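Local coordinates for chitin oligosaccharide binding protein NagB2 (Paenibacillus sp. FPU-7, PDB 7EHU) that binds the chitin oligosaccharides N,N'-diacetylchitobiose and N,N',N''-triacetylchitotriose, probably as the extracellular solute-binding component of a sugar uptake system, at residues G98-N104 with D389-P394. Numbering follows the deposited sequence.
With NAG (2-acetamido-2-deoxy-beta-D-glucopyranose), chain B.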
loop_
_atom_site.group_PDB
_atom_site.type_symbol
_atom_site.label_atom_id
_atom_site.label_comp_id
_atom_site.label_asym_id
_atom_site.label_seq_id
_atom_site.Cartn_x
_atom_site.Cartn_y
_atom_site.Cartn_z
ATOM N N GLY A 98 -4.277 -0.828 -8.895
ATOM C CA GLY A 98 -4.487 -2.004 -9.701
ATOM C C GLY A 98 -5.526 -2.917 -9.079
ATOM O O GLY A 98 -6.033 -2.701 -7.971
ATOM N N GLY A 99 -5.832 -3.982 -9.805
ATOM C CA GLY A 99 -6.807 -4.941 -9.341
ATOM C C GLY A 99 -8.216 -4.420 -9.483
ATOM O O GLY A 99 -8.546 -3.791 -10.495
ATOM N N ALA A 100 -9.024 -4.630 -8.437
ATOM C CA ALA A 100 -10.454 -4.325 -8.479
ATOM C C ALA A 100 -10.743 -2.927 -9.011
ATOM O O ALA A 100 -11.608 -2.769 -9.865
ATOM C CB ALA A 100 -11.090 -4.514 -7.093
ATOM N N ASP A 101 -10.070 -1.893 -8.485
ATOM C CA ASP A 101 -10.392 -0.529 -8.910
ATOM C C ASP A 101 -10.181 -0.372 -10.414
ATOM O O ASP A 101 -11.035 0.165 -11.130
ATOM C CB ASP A 101 -9.521 0.495 -8.176
ATOM C CG ASP A 101 -9.858 0.657 -6.715
ATOM O OD1 ASP A 101 -10.831 0.068 -6.181
ATOM O OD2 ASP A 101 -9.065 1.359 -6.053
ATOM N N THR A 102 -9.010 -0.787 -10.908
ATOM C CA THR A 102 -8.710 -0.693 -12.343
ATOM C C THR A 102 -9.690 -1.518 -13.159
ATOM O O THR A 102 -10.154 -1.079 -14.210
ATOM C CB THR A 102 -7.259 -1.150 -12.604
ATOM O OG1 THR A 102 -6.345 -0.171 -12.111
ATOM C CG2 THR A 102 -6.974 -1.311 -14.071
ATOM N N GLN A 103 -10.009 -2.727 -12.702
ATOM C CA GLN A 103 -10.965 -3.545 -13.432
ATOM C C GLN A 103 -12.308 -2.839 -13.537
ATOM O O GLN A 103 -12.928 -2.828 -14.601
ATOM C CB GLN A 103 -11.111 -4.877 -12.719
ATOM C CG GLN A 103 -9.866 -5.768 -12.864
ATOM C CD GLN A 103 -9.683 -6.724 -11.703
ATOM O OE1 GLN A 103 -10.616 -6.998 -10.942
ATOM N NE2 GLN A 103 -8.479 -7.248 -11.567
ATOM N N ASN A 104 -12.770 -2.236 -12.443
ATOM C CA ASN A 104 -14.049 -1.542 -12.476
ATOM C C ASN A 104 -14.021 -0.381 -13.459
ATOM O O ASN A 104 -14.918 -0.237 -14.288
ATOM C CB ASN A 104 -14.402 -1.040 -11.079
ATOM C CG ASN A 104 -14.807 -2.156 -10.140
ATOM O OD1 ASN A 104 -14.945 -3.306 -10.546
ATOM N ND2 ASN A 104 -14.997 -1.823 -8.869
ATOM N N ASP A 389 -7.160 -5.848 -1.218
ATOM C CA ASP A 389 -7.974 -4.849 -1.915
ATOM C C ASP A 389 -7.703 -4.805 -3.406
ATOM O O ASP A 389 -8.472 -4.177 -4.143
ATOM C CB ASP A 389 -7.811 -3.585 -1.098
ATOM C CG ASP A 389 -6.527 -2.803 -1.318
ATOM O OD1 ASP A 389 -5.794 -2.618 -2.189
ATOM O OD2 ASP A 389 -5.796 -3.305 -0.365
ATOM N N ALA A 390 -6.708 -5.559 -3.880
ATOM C CA ALA A 390 -6.603 -5.814 -5.307
ATOM C C ALA A 390 -7.625 -6.846 -5.773
ATOM O O ALA A 390 -7.949 -6.889 -6.970
ATOM C CB ALA A 390 -5.206 -6.328 -5.654
ATOM N N LEU A 391 -8.148 -7.658 -4.849
ATOM C CA LEU A 391 -8.874 -8.883 -5.171
ATOM C C LEU A 391 -10.351 -8.849 -4.819
ATOM O O LEU A 391 -11.073 -9.785 -5.199
ATOM C CB LEU A 391 -8.256 -10.060 -4.398
ATOM C CG LEU A 391 -6.753 -10.269 -4.546
ATOM C CD1 LEU A 391 -6.267 -11.429 -3.699
ATOM C CD2 LEU A 391 -6.399 -10.487 -6.010
ATOM N N VAL A 392 -10.804 -7.872 -4.038
ATOM C CA VAL A 392 -12.193 -7.801 -3.616
ATOM C C VAL A 392 -12.772 -6.462 -4.044
ATOM O O VAL A 392 -12.061 -5.483 -4.277
ATOM C CB VAL A 392 -12.417 -8.044 -2.105
ATOM C CG1 VAL A 392 -11.818 -9.364 -1.668
ATOM C CG2 VAL A 392 -11.862 -6.892 -1.287
ATOM N N GLN A 393 -14.086 -6.435 -4.126
ATOM C CA GLN A 393 -14.785 -5.254 -4.576
ATOM C C GLN A 393 -14.631 -4.127 -3.551
ATOM O O GLN A 393 -14.512 -4.390 -2.349
ATOM C CB GLN A 393 -16.262 -5.589 -4.743
ATOM C CG GLN A 393 -16.575 -6.667 -5.796
ATOM C CD GLN A 393 -16.585 -8.151 -5.265
ATOM O OE1 GLN A 393 -15.868 -8.532 -4.306
ATOM N NE2 GLN A 393 -17.415 -8.988 -5.906
ATOM N N PRO A 394 -14.639 -2.856 -4.008
ATOM C CA PRO A 394 -14.517 -1.723 -3.074
ATOM C C PRO A 394 -15.465 -1.780 -1.889
ATOM O O PRO A 394 -15.068 -1.485 -0.753
ATOM C CB PRO A 394 -14.781 -0.516 -3.988
ATOM C CG PRO A 394 -14.208 -0.941 -5.294
ATOM C CD PRO A 394 -14.587 -2.405 -5.410
HETATM C C1 NAG B . -1.920 1.736 0.220
HETATM C C2 NAG B . -3.422 1.599 0.263
HETATM C C3 NAG B . -3.824 0.184 0.674
HETATM C C4 NAG B . -3.149 -0.841 -0.232
HETATM C C5 NAG B . -1.641 -0.614 -0.256
HETATM C C6 NAG B . -0.911 -1.528 -1.217
HETATM C C7 NAG B . -4.823 3.562 0.695
HETATM C C8 NAG B . -5.396 4.479 1.742
HETATM N N2 NAG B . -4.035 2.582 1.141
HETATM O O3 NAG B . -5.241 0.084 0.594
HETATM O O4 NAG B . -3.374 -2.173 0.219
HETATM O O5 NAG B . -1.371 0.743 -0.642
HETATM O O6 NAG B . -1.358 -1.356 -2.554
HETATM O O7 NAG B . -5.076 3.697 -0.503
HETATM O O HOH W 1 -8.164 -2.168 -6.237
HETATM O O HOH W 2 -7.482 -8.557 -9.185
HETATM O O HOH W 3 -10.653 -7.808 -8.338
#
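Asp-389, in the loop between strand 383-385 and helix 394-408, belongs to the glycan pocket: its OD2 accepts a hydrogen bond from O4 of the bound NAG (2.7 Å), while OD1 pairs with Arg-77, which also forms a salt bridge with Asp-101. Behind the carboxylate, a water donates to Asp-389 O and Gly-98 O and accepts from Asp-101 N. At Ala-390 the carbonyl becomes the hub: Ala-100 N, in the first turn of helix 100-107, donates to Ala-390 O at 2.9 Å, and two further waters link the same oxygen to the side-chain amide of Gln-103, one through NE2 and one through OE1. Gly-99, the N-cap residue, brings its CA to 3.3 Å from Ala-390 O; a side chain there would clash with it. Farther on, Val-392 O approaches Ala-100 CB (3.1 Å), and Pro-394, starting its own helix, rests against the first helical turn, its CD 3.5 Å from Asn-104 ND2 and its CG 3.6 Å from Asp-101 OD1. Close packing of Ala-100 and Pro-394 thus combines with one loop carbonyl and a water that take up first-turn amides lacking a partner within the helix, right beside a sugar-binding aspartate.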